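Local atomic coordinates of SusD homolog (Bacteroides thetaiotaomicron, PDB entry 3EHM), a protein that probably binds mucin O-glycans as a SusD-like outer-membrane lipoprotein, helping a human gut symbiont to use host mucin glycans. Residues A[23-28]-A[104-109]; A[61-66]-A[451-456]; A[216-221]-A[518-523]. One frame throughout, in Å; residues are numbered along the deposited sequence.

Contact 1 of 3, residues A[23-28]-A[104-109]; sequences LKYGAR and NEIYEI
The helical segments 23-28 and 104-109 run nearly antiparallel, their N-to-C directions 162° apart, and their axes come no closer than 10.0 Å, with Tyr25 opposite Ile106 at the backbone. At this spacing the contact is made by side chains: a salt bridge and an apolar cluster beside it. Arg28, extended from CG to NE, crosses Glu105 at about a right angle. Its NE donates to Glu105 OE1 over 2.7 Å with a nearly straight N-H...O angle of 170°, forming a salt bridge. The oxygen lies close to the guanidinium plane, whereas the nitrogen stands above the plane of the carboxylate, so the two flat groups are steeply inclined. A second bond, within its own helix, runs from Arg28 NH1 to Lys24 O (2.8 Å); it is less straight, at 141°, but lies in both the guanidinium and the carbonyl plane. Gripped at NE and NH1, the guanidinium is fixed in rotation, and Ile109 CD1 packs over one of its faces, 3.4 Å from Arg28 NH1. The other branch of Ile109, CG2, anti to the backbone N, meets the tip of Tyr25, 3.4 Å from OH, which makes a weak hydrogen bond to Glu118. Nearer the root of the ring, Tyr25 CD2 lies 3.9 Å from Ile106 CG2, approached obliquely. Ile106 CG1 in turn lies 3.8 Å from Arg28 CB. The extended Lys24 chain slides past Ile109 CG2 to a salt bridge of NZ with Glu118. This is antiparallel helix-helix packing within the helical SusD-like fold, whose family belongs to the TPR clan. It joins the first turns of helix 23-36 to the C-terminal end of helix 85-110, and helix 116-140 packs against both, through Ile121 on Tyr25 and Ala125 on Ile106.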
loop_
_atom_site.group_PDB
_atom_site.type_symbol
_atom_site.label_atom_id
_atom_site.label_comp_id
_atom_site.label_asym_id
_atom_site.label_seq_id
_atom_site.Cartn_x
_atom_site.Cartn_y
_atom_site.Cartn_z
ATOM N N LEU A 23 17.997 -4.185 26.190
ATOM C CA LEU A 23 18.261 -5.511 25.646
ATOM C C LEU A 23 17.013 -6.382 25.570
ATOM O O LEU A 23 16.855 -7.159 24.631
ATOM C CB LEU A 23 19.322 -6.229 26.485
ATOM C CG LEU A 23 20.783 -5.895 26.182
ATOM C CD1 LEU A 23 21.675 -6.430 27.293
ATOM C CD2 LEU A 23 21.177 -6.502 24.841
ATOM N N LYS A 24 16.126 -6.254 26.552
ATOM C CA LYS A 24 14.914 -7.063 26.575
ATOM C C LYS A 24 13.899 -6.735 25.482
ATOM O O LYS A 24 13.014 -7.543 25.202
ATOM C CB LYS A 24 14.234 -6.960 27.944
ATOM C CG LYS A 24 13.783 -5.567 28.328
ATOM C CD LYS A 24 13.261 -5.564 29.758
ATOM C CE LYS A 24 12.925 -4.160 30.226
ATOM N NZ LYS A 24 12.479 -4.156 31.649
ATOM N N TYR A 25 14.028 -5.561 24.867
ATOM C CA TYR A 25 13.101 -5.138 23.814
ATOM C C TYR A 25 13.652 -5.285 22.393
ATOM O O TYR A 25 12.892 -5.414 21.437
ATOM C CB TYR A 25 12.711 -3.673 24.017
ATOM C CG TYR A 25 12.003 -3.381 25.318
ATOM C CD1 TYR A 25 12.607 -2.600 26.305
ATOM C CD2 TYR A 25 10.724 -3.875 25.560
ATOM C CE1 TYR A 25 11.946 -2.316 27.503
ATOM C CE2 TYR A 25 10.061 -3.602 26.748
ATOM C CZ TYR A 25 10.673 -2.823 27.714
ATOM O OH TYR A 25 10.002 -2.559 28.887
ATOM N N GLY A 26 14.975 -5.249 22.273
ATOM C CA GLY A 26 15.643 -5.328 20.982
ATOM C C GLY A 26 15.201 -6.321 19.921
ATOM O O GLY A 26 14.752 -5.919 18.843
ATOM N N ALA A 27 15.353 -7.610 20.203
ATOM C CA ALA A 27 14.983 -8.649 19.249
ATOM C C ALA A 27 13.513 -8.555 18.856
ATOM O O ALA A 27 13.162 -8.685 17.684
ATOM C CB ALA A 27 15.281 -10.023 19.837
ATOM N N ARG A 28 12.657 -8.332 19.846
ATOM C CA ARG A 28 11.226 -8.214 19.608
ATOM C C ARG A 28 10.899 -7.032 18.704
ATOM O O ARG A 28 10.087 -7.149 17.786
ATOM C CB ARG A 28 10.498 -8.063 20.942
ATOM C CG ARG A 28 10.460 -9.343 21.750
ATOM C CD ARG A 28 10.225 -9.055 23.220
ATOM N NE ARG A 28 9.948 -10.276 23.965
ATOM C CZ ARG A 28 10.575 -10.626 25.081
ATOM N NH1 ARG A 28 11.521 -9.843 25.583
ATOM N NH2 ARG A 28 10.246 -11.752 25.701
ATOM N N ASN A 104 2.890 -7.928 21.604
ATOM C CA ASN A 104 2.249 -8.327 22.847
ATOM C C ASN A 104 3.247 -8.554 23.975
ATOM O O ASN A 104 2.962 -8.233 25.129
ATOM C CB ASN A 104 1.410 -9.586 22.628
ATOM C CG ASN A 104 0.529 -9.914 23.819
ATOM O OD1 ASN A 104 -0.196 -9.057 24.328
ATOM N ND2 ASN A 104 0.579 -11.164 24.263
ATOM N N GLU A 105 4.414 -9.107 23.648
ATOM C CA GLU A 105 5.432 -9.345 24.669
ATOM C C GLU A 105 6.016 -8.016 25.145
ATOM O O GLU A 105 6.279 -7.838 26.333
ATOM C CB GLU A 105 6.547 -10.238 24.126
ATOM C CG GLU A 105 6.049 -11.551 23.553
ATOM C CD GLU A 105 7.171 -12.531 23.268
ATOM O OE1 GLU A 105 8.287 -12.081 22.921
ATOM O OE2 GLU A 105 6.930 -13.753 23.381
ATOM N N ILE A 106 6.214 -7.086 24.214
ATOM C CA ILE A 106 6.750 -5.772 24.553
ATOM C C ILE A 106 5.744 -5.065 25.456
ATOM O O ILE A 106 6.109 -4.464 26.465
ATOM C CB ILE A 106 6.983 -4.911 23.282
ATOM C CG1 ILE A 106 8.138 -5.496 22.467
ATOM C CG2 ILE A 106 7.283 -3.460 23.666
ATOM C CD1 ILE A 106 8.451 -4.714 21.203
ATOM N N TYR A 107 4.472 -5.152 25.084
ATOM C CA TYR A 107 3.393 -4.537 25.847
ATOM C C TYR A 107 3.377 -5.075 27.275
ATOM O O TYR A 107 3.350 -4.313 28.242
ATOM C CB TYR A 107 2.048 -4.828 25.172
ATOM C CG TYR A 107 0.844 -4.277 25.905
ATOM C CD1 TYR A 107 0.679 -2.906 26.081
ATOM C CD2 TYR A 107 -0.139 -5.129 26.408
ATOM C CE1 TYR A 107 -0.436 -2.393 26.740
ATOM C CE2 TYR A 107 -1.259 -4.626 27.069
ATOM C CZ TYR A 107 -1.400 -3.259 27.229
ATOM O OH TYR A 107 -2.509 -2.757 27.872
ATOM N N GLU A 108 3.396 -6.395 27.402
ATOM C CA GLU A 108 3.373 -7.029 28.711
ATOM C C GLU A 108 4.528 -6.552 29.587
ATOM O O GLU A 108 4.358 -6.319 30.784
ATOM C CB GLU A 108 3.422 -8.553 28.549
ATOM C CG GLU A 108 3.550 -9.312 29.859
ATOM C CD GLU A 108 3.288 -10.801 29.708
ATOM O OE1 GLU A 108 3.422 -11.530 30.713
ATOM O OE2 GLU A 108 2.942 -11.241 28.587
ATOM N N ILE A 109 5.699 -6.385 28.981
ATOM C CA ILE A 109 6.887 -5.959 29.713
ATOM C C ILE A 109 6.932 -4.479 30.083
ATOM O O ILE A 109 7.402 -4.117 31.160
ATOM C CB ILE A 109 8.169 -6.279 28.910
ATOM C CG1 ILE A 109 8.255 -7.781 28.630
ATOM C CG2 ILE A 109 9.397 -5.822 29.684
ATOM C CD1 ILE A 109 9.378 -8.163 27.671
#

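Contact 2 of 3, residues A[61-66]-A[451-456]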
loop_
_atom_site.group_PDB
_atom_site.type_symbol
_atom_site.label_atom_id
_atom_site.label_comp_id
_atom_site.label_asym_id
_atom_site.label_seq_id
_atom_site.Cartn_x
_atom_site.Cartn_y
_atom_site.Cartn_z
ATOM N N GLY A 61 -0.844 -5.564 -5.333
ATOM C CA GLY A 61 -0.069 -4.959 -6.408
ATOM C C GLY A 61 -0.495 -5.428 -7.790
ATOM O O GLY A 61 -0.346 -4.713 -8.786
ATOM N N ASN A 62 -1.013 -6.648 -7.847
ATOM C CA ASN A 62 -1.484 -7.227 -9.095
ATOM C C ASN A 62 -2.843 -6.627 -9.451
ATOM O O ASN A 62 -3.076 -6.250 -10.599
ATOM C CB ASN A 62 -1.569 -8.752 -8.950
ATOM C CG ASN A 62 -2.601 -9.384 -9.873
ATOM O OD1 ASN A 62 -2.549 -9.230 -11.098
ATOM N ND2 ASN A 62 -3.540 -10.115 -9.282
ATOM N N TYR A 63 -3.726 -6.521 -8.459
ATOM C CA TYR A 63 -5.060 -5.966 -8.671
ATOM C C TYR A 63 -5.008 -4.565 -9.294
ATOM O O TYR A 63 -5.681 -4.296 -10.289
ATOM C CB TYR A 63 -5.821 -5.867 -7.343
ATOM C CG TYR A 63 -5.958 -7.160 -6.550
ATOM C CD1 TYR A 63 -6.114 -7.123 -5.163
ATOM C CD2 TYR A 63 -5.932 -8.407 -7.177
ATOM C CE1 TYR A 63 -6.236 -8.295 -4.415
ATOM C CE2 TYR A 63 -6.053 -9.589 -6.439
ATOM C CZ TYR A 63 -6.201 -9.522 -5.057
ATOM O OH TYR A 63 -6.293 -10.675 -4.312
ATOM N N ILE A 64 -4.211 -3.678 -8.699
ATOM C CA ILE A 64 -4.107 -2.298 -9.174
ATOM C C ILE A 64 -3.118 -2.054 -10.305
ATOM O O ILE A 64 -2.901 -0.915 -10.706
ATOM C CB ILE A 64 -3.765 -1.341 -8.025
ATOM C CG1 ILE A 64 -2.394 -1.703 -7.447
ATOM C CG2 ILE A 64 -4.865 -1.385 -6.972
ATOM C CD1 ILE A 64 -2.018 -0.917 -6.230
ATOM N N GLY A 65 -2.493 -3.110 -10.803
ATOM C CA GLY A 65 -1.591 -2.939 -11.925
ATOM C C GLY A 65 -0.169 -2.481 -11.694
ATOM O O GLY A 65 0.485 -2.028 -12.642
ATOM N N TYR A 66 0.312 -2.555 -10.456
ATOM C CA TYR A 66 1.705 -2.200 -10.182
ATOM C C TYR A 66 2.506 -3.351 -10.790
ATOM O O TYR A 66 3.567 -3.155 -11.384
ATOM C CB TYR A 66 1.999 -2.185 -8.676
ATOM C CG TYR A 66 1.854 -0.859 -7.961
ATOM C CD1 TYR A 66 2.180 -0.756 -6.611
ATOM C CD2 TYR A 66 1.408 0.286 -8.620
ATOM C CE1 TYR A 66 2.068 0.446 -5.928
ATOM C CE2 TYR A 66 1.291 1.503 -7.945
ATOM C CZ TYR A 66 1.625 1.571 -6.599
ATOM O OH TYR A 66 1.522 2.754 -5.911
ATOM N N GLU A 451 -1.280 0.312 0.151
ATOM C CA GLU A 451 -1.775 1.682 0.273
ATOM C C GLU A 451 -2.452 2.125 -1.028
ATOM O O GLU A 451 -3.501 2.757 -1.004
ATOM C CB GLU A 451 -0.623 2.630 0.622
ATOM C CG GLU A 451 -1.018 4.084 0.862
ATOM C CD GLU A 451 -2.034 4.265 1.983
ATOM O OE1 GLU A 451 -2.069 3.432 2.917
ATOM O OE2 GLU A 451 -2.787 5.262 1.935
ATOM N N ALA A 452 -1.852 1.782 -2.164
ATOM C CA ALA A 452 -2.417 2.151 -3.457
ATOM C C ALA A 452 -3.759 1.454 -3.675
ATOM O O ALA A 452 -4.694 2.038 -4.220
ATOM C CB ALA A 452 -1.449 1.785 -4.566
ATOM N N TRP A 453 -3.840 0.197 -3.250
ATOM C CA TRP A 453 -5.061 -0.583 -3.387
ATOM C C TRP A 453 -6.152 0.003 -2.488
ATOM O O TRP A 453 -7.315 0.079 -2.875
ATOM C CB TRP A 453 -4.783 -2.043 -3.020
ATOM C CG TRP A 453 -5.978 -2.928 -3.081
ATOM C CD1 TRP A 453 -7.006 -2.864 -3.980
ATOM C CD2 TRP A 453 -6.247 -4.054 -2.243
ATOM N NE1 TRP A 453 -7.898 -3.885 -3.754
ATOM C CE2 TRP A 453 -7.456 -4.633 -2.693
ATOM C CE3 TRP A 453 -5.581 -4.637 -1.156
ATOM C CZ2 TRP A 453 -8.015 -5.764 -2.094
ATOM C CZ3 TRP A 453 -6.139 -5.767 -0.559
ATOM C CH2 TRP A 453 -7.345 -6.316 -1.032
ATOM N N THR A 454 -5.765 0.424 -1.289
ATOM C CA THR A 454 -6.705 1.032 -0.352
ATOM C C THR A 454 -7.219 2.358 -0.917
ATOM O O THR A 454 -8.422 2.633 -0.890
ATOM C CB THR A 454 -6.033 1.298 1.013
ATOM O OG1 THR A 454 -5.647 0.051 1.601
ATOM C CG2 THR A 454 -6.982 2.023 1.955
ATOM N N GLU A 455 -6.309 3.176 -1.435
ATOM C CA GLU A 455 -6.702 4.464 -1.986
ATOM C C GLU A 455 -7.591 4.337 -3.212
ATOM O O GLU A 455 -8.475 5.167 -3.424
ATOM C CB GLU A 455 -5.466 5.314 -2.292
ATOM C CG GLU A 455 -4.852 5.899 -1.035
ATOM C CD GLU A 455 -5.802 6.854 -0.326
ATOM O OE1 GLU A 455 -5.860 8.039 -0.719
ATOM O OE2 GLU A 455 -6.505 6.420 0.613
ATOM N N TYR A 456 -7.368 3.308 -4.023
ATOM C CA TYR A 456 -8.207 3.099 -5.199
ATOM C C TYR A 456 -9.624 2.739 -4.750
ATOM O O TYR A 456 -10.607 3.289 -5.247
ATOM C CB TYR A 456 -7.672 1.963 -6.072
ATOM C CG TYR A 456 -8.663 1.544 -7.137
ATOM C CD1 TYR A 456 -8.850 2.314 -8.286
ATOM C CD2 TYR A 456 -9.468 0.414 -6.959
ATOM C CE1 TYR A 456 -9.816 1.974 -9.235
ATOM C CE2 TYR A 456 -10.439 0.064 -7.899
ATOM C CZ TYR A 456 -10.607 0.850 -9.033
ATOM O OH TYR A 456 -11.564 0.517 -9.962
#
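A Schellman motif ends helix 60-63 where it meets helix 449-459, deep in the SusD-like fold. Gly65 takes positive phi (82°) as the chain leaves the helix, and its N bonds back to Asn62 O, while Tyr66 N makes a weak bond to Gly61 O. Tyr63 and Ile64, before the turn, and Tyr66, after it, all point toward helix 449-459. Tyr63 and Trp453 lie side by side and point the same way, but their planes are inclined at 63°: the CD1 edge of the tyrosine meets one face of the indole in an edge-to-face stack, with 5.3 Å between the centroids of the Tyr63 ring and the six-membered ring of Trp453. Tyr63 CD1 comes closest at Trp453 CE2, 3.8 Å away. Ile64 fills the middle. Its CG1 sits in the crowded position between backbone N and carbonyl carbon (chi1 63°) and carries CD1 to within 3.2 Å of Ala452 CB, tighter than usual van der Waals contact. The other branch, Ile64 CG2, anti to the carbonyl carbon, lies 4.0 Å from Trp453 CD1. Tyr66, just past the glycine, takes Ile64 CD1 over the centre of one ring face, and Tyr66 OH lies 3.4 Å from Ala452 CB. The buried hydroxyls are satisfied beyond the two segments, Tyr66 OH by Tyr442 O on helix 429-445 and Tyr63 OH by Glu78 O.

Contact 3 of 3, residues A[216-221]-A[518-523]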
loop_
_atom_site.group_PDB
_atom_site.type_symbol
_atom_site.label_atom_id
_atom_site.label_comp_id
_atom_site.label_asym_id
_atom_site.label_seq_id
_atom_site.Cartn_x
_atom_site.Cartn_y
_atom_site.Cartn_z
ATOM N N HIS A 216 -12.209 11.469 5.645
ATOM C CA HIS A 216 -12.941 12.707 5.369
ATOM C C HIS A 216 -14.225 12.577 4.548
ATOM O O HIS A 216 -15.181 13.315 4.791
ATOM C CB HIS A 216 -11.994 13.773 4.779
ATOM C CG HIS A 216 -11.887 13.764 3.284
ATOM N ND1 HIS A 216 -12.774 14.437 2.472
ATOM C CD2 HIS A 216 -10.962 13.219 2.460
ATOM C CE1 HIS A 216 -12.398 14.309 1.212
ATOM N NE2 HIS A 216 -11.301 13.575 1.176
ATOM N N PHE A 217 -14.276 11.641 3.604
ATOM C CA PHE A 217 -15.487 11.471 2.805
ATOM C C PHE A 217 -16.629 10.841 3.606
ATOM O O PHE A 217 -17.788 11.237 3.468
ATOM C CB PHE A 217 -15.211 10.616 1.560
ATOM C CG PHE A 217 -14.679 11.400 0.388
ATOM C CD1 PHE A 217 -13.484 11.036 -0.224
ATOM C CD2 PHE A 217 -15.373 12.508 -0.098
ATOM C CE1 PHE A 217 -12.980 11.766 -1.306
ATOM C CE2 PHE A 217 -14.879 13.244 -1.179
ATOM C CZ PHE A 217 -13.680 12.872 -1.782
ATOM N N ILE A 218 -16.297 9.864 4.442
ATOM C CA ILE A 218 -17.294 9.168 5.251
ATOM C C ILE A 218 -17.589 9.887 6.563
ATOM O O ILE A 218 -18.729 9.898 7.027
ATOM C CB ILE A 218 -16.832 7.722 5.570
ATOM C CG1 ILE A 218 -16.801 6.891 4.287
ATOM C CG2 ILE A 218 -17.774 7.074 6.591
ATOM C CD1 ILE A 218 -18.172 6.651 3.669
ATOM N N ASP A 219 -16.562 10.487 7.159
ATOM C CA ASP A 219 -16.726 11.194 8.425
ATOM C C ASP A 219 -15.829 12.426 8.479
ATOM O O ASP A 219 -14.750 12.398 9.073
ATOM C CB ASP A 219 -16.387 10.265 9.593
ATOM C CG ASP A 219 -16.969 10.746 10.910
ATOM O OD1 ASP A 219 -16.891 11.959 11.196
ATOM O OD2 ASP A 219 -17.500 9.904 11.666
ATOM N N GLU A 220 -16.284 13.511 7.865
ATOM C CA GLU A 220 -15.516 14.748 7.840
ATOM C C GLU A 220 -15.212 15.287 9.241
ATOM O O GLU A 220 -14.148 15.869 9.475
ATOM C CB GLU A 220 -16.263 15.802 7.022
ATOM C CG GLU A 220 -15.595 17.160 7.015
ATOM C CD GLU A 220 -16.275 18.137 6.079
ATOM O OE1 GLU A 220 -17.526 18.170 6.054
ATOM O OE2 GLU A 220 -15.557 18.880 5.377
ATOM N N THR A 221 -16.141 15.097 10.170
ATOM C CA THR A 221 -15.952 15.569 11.538
ATOM C C THR A 221 -14.725 14.909 12.167
ATOM O O THR A 221 -13.883 15.585 12.755
ATOM C CB THR A 221 -17.195 15.268 12.404
ATOM O OG1 THR A 221 -18.341 15.932 11.850
ATOM C CG2 THR A 221 -16.981 15.751 13.828
ATOM N N LYS A 518 -17.872 -3.862 0.293
ATOM C CA LYS A 518 -17.153 -2.600 0.419
ATOM C C LYS A 518 -16.833 -2.253 1.866
ATOM O O LYS A 518 -17.661 -2.428 2.763
ATOM C CB LYS A 518 -17.961 -1.461 -0.208
ATOM C CG LYS A 518 -18.145 -1.578 -1.714
ATOM C CD LYS A 518 -18.942 -0.396 -2.246
ATOM C CE LYS A 518 -19.193 -0.518 -3.742
ATOM N NZ LYS A 518 -19.858 0.703 -4.266
ATOM N N LEU A 519 -15.627 -1.748 2.089
ATOM C CA LEU A 519 -15.219 -1.382 3.430
ATOM C C LEU A 519 -15.806 -0.043 3.849
ATOM O O LEU A 519 -16.391 0.674 3.038
ATOM C CB LEU A 519 -13.692 -1.386 3.535
ATOM C CG LEU A 519 -13.134 -2.804 3.340
ATOM C CD1 LEU A 519 -11.607 -2.799 3.422
ATOM C CD2 LEU A 519 -13.719 -3.723 4.409
ATOM N N TRP A 520 -15.648 0.275 5.126
ATOM C CA TRP A 520 -16.190 1.492 5.715
ATOM C C TRP A 520 -15.825 2.827 5.070
ATOM O O TRP A 520 -16.696 3.683 4.903
ATOM C CB TRP A 520 -15.825 1.535 7.201
ATOM C CG TRP A 520 -16.285 2.780 7.905
ATOM C CD1 TRP A 520 -17.576 3.177 8.123
ATOM C CD2 TRP A 520 -15.450 3.793 8.477
ATOM N NE1 TRP A 520 -17.594 4.379 8.797
ATOM C CE2 TRP A 520 -16.303 4.779 9.026
ATOM C CE3 TRP A 520 -14.063 3.964 8.578
ATOM C CZ2 TRP A 520 -15.814 5.918 9.667
ATOM C CZ3 TRP A 520 -13.576 5.103 9.218
ATOM C CH2 TRP A 520 -14.453 6.065 9.753
ATOM N N TRP A 521 -14.555 3.017 4.714
ATOM C CA TRP A 521 -14.131 4.289 4.126
ATOM C C TRP A 521 -14.412 4.525 2.642
ATOM O O TRP A 521 -14.034 5.568 2.104
ATOM C CB TRP A 521 -12.641 4.545 4.407
ATOM C CG TRP A 521 -11.751 3.324 4.390
ATOM C CD1 TRP A 521 -11.043 2.814 5.445
ATOM C CD2 TRP A 521 -11.465 2.479 3.271
ATOM N NE1 TRP A 521 -10.335 1.703 5.051
ATOM C CE2 TRP A 521 -10.575 1.473 3.722
ATOM C CE3 TRP A 521 -11.872 2.470 1.929
ATOM C CZ2 TRP A 521 -10.087 0.467 2.877
ATOM C CZ3 TRP A 521 -11.384 1.466 1.088
ATOM C CH2 TRP A 521 -10.500 0.480 1.569
ATOM N N VAL A 522 -15.081 3.588 1.977
ATOM C CA VAL A 522 -15.371 3.780 0.558
ATOM C C VAL A 522 -16.340 4.948 0.430
ATOM O O VAL A 522 -17.420 4.929 1.017
ATOM C CB VAL A 522 -16.003 2.526 -0.073
ATOM C CG1 VAL A 522 -16.371 2.811 -1.534
ATOM C CG2 VAL A 522 -15.026 1.362 0.002
ATOM N N ARG A 523 -15.954 5.965 -0.333
ATOM C CA ARG A 523 -16.801 7.139 -0.484
ATOM C C ARG A 523 -18.045 6.883 -1.319
ATOM O O ARG A 523 -18.073 5.990 -2.170
ATOM C CB ARG A 523 -16.005 8.307 -1.081
ATOM C CG ARG A 523 -15.627 8.173 -2.551
ATOM C CD ARG A 523 -14.687 9.309 -2.928
ATOM N NE ARG A 523 -14.331 9.351 -4.344
ATOM C CZ ARG A 523 -14.695 10.321 -5.177
ATOM N NH1 ARG A 523 -15.437 11.332 -4.745
ATOM N NH2 ARG A 523 -14.289 10.298 -6.439
HETATM O O HOH W 1 -13.755 7.905 3.330
#
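Apolar packing between the bend 216-221 and the C-terminal loop 518-523 centres on Ile218 and Phe217, whose backbones face Trp521 and Arg523. Leu519 to Val522 form a type I beta turn, closed by a weak bond from Val522 N to Leu519 O, and Ile218 presses its side chain against it. With CG2 anti to the backbone N, that methyl stands over the rim of the Trp520 indole, 3.5 Å from NE1.

The other branch of Ile218 makes van der Waals contacts with backbone carbonyls of the turn: Ile218 CG1 is 3.3 Å from Trp520 O, and Ile218 CD1 is likewise 3.3 Å from Val522 O.

A third interaction is CH-pi. Arg523 starts from the crowded position (chi1 71°) and then runs extended alongside Phe217, pointing the same way. Its CD lies over one face of the phenyl ring, 3.6 Å from the Phe217 centroid and 24° off the normal, while the guanidinium continues past the ring at 29° to its plane. The opposite face of Phe217 is covered by His216 CE1, so the phenyl ring is held between imidazole and arginine chain.

The polar links run through water or to residues outside the two segments. A water 2.7 Å from Trp521 O, with a weak bond from Ile218 N, loosely links the two backbones. Asp219, the N-cap of the next helix, caps Leu222 N with OD1 and pairs through OD2 with Arg165; Arg523 NH1 forms a salt bridge with Glu431, and its NE bonds to Thr459 O. The bend links helix 197-215 to helix 220-231, while the loop runs past helix 449-459 and helix 160-178, where Trp521 packs on Arg457 and Gln160 and Trp520 touches Glu161.

Contact 2 lies deepest, its centre about 7 Å from that of the chain; contact 3 is intermediate at about 18 Å, and contact 1 is peripheral at about 27 Å. Their chemistry differs with their place: contact 2 is aromatic and aliphatic, contact 3 adds a bridging water and an arginine chain on a phenyl face, and contact 1 alone has a direct salt bridge between its segments. Contacts 2 and 3 adjoin at helix 449-459, where Thr454 CG2 meets Trp521 CZ2 at 3.6 Å. The nearest atoms of contact 1 are about 22 Å from contact 2 and about 23 Å from contact 3, although helix 116-140 packs beside it and also reaches Trp453 of contact 2 through Val139.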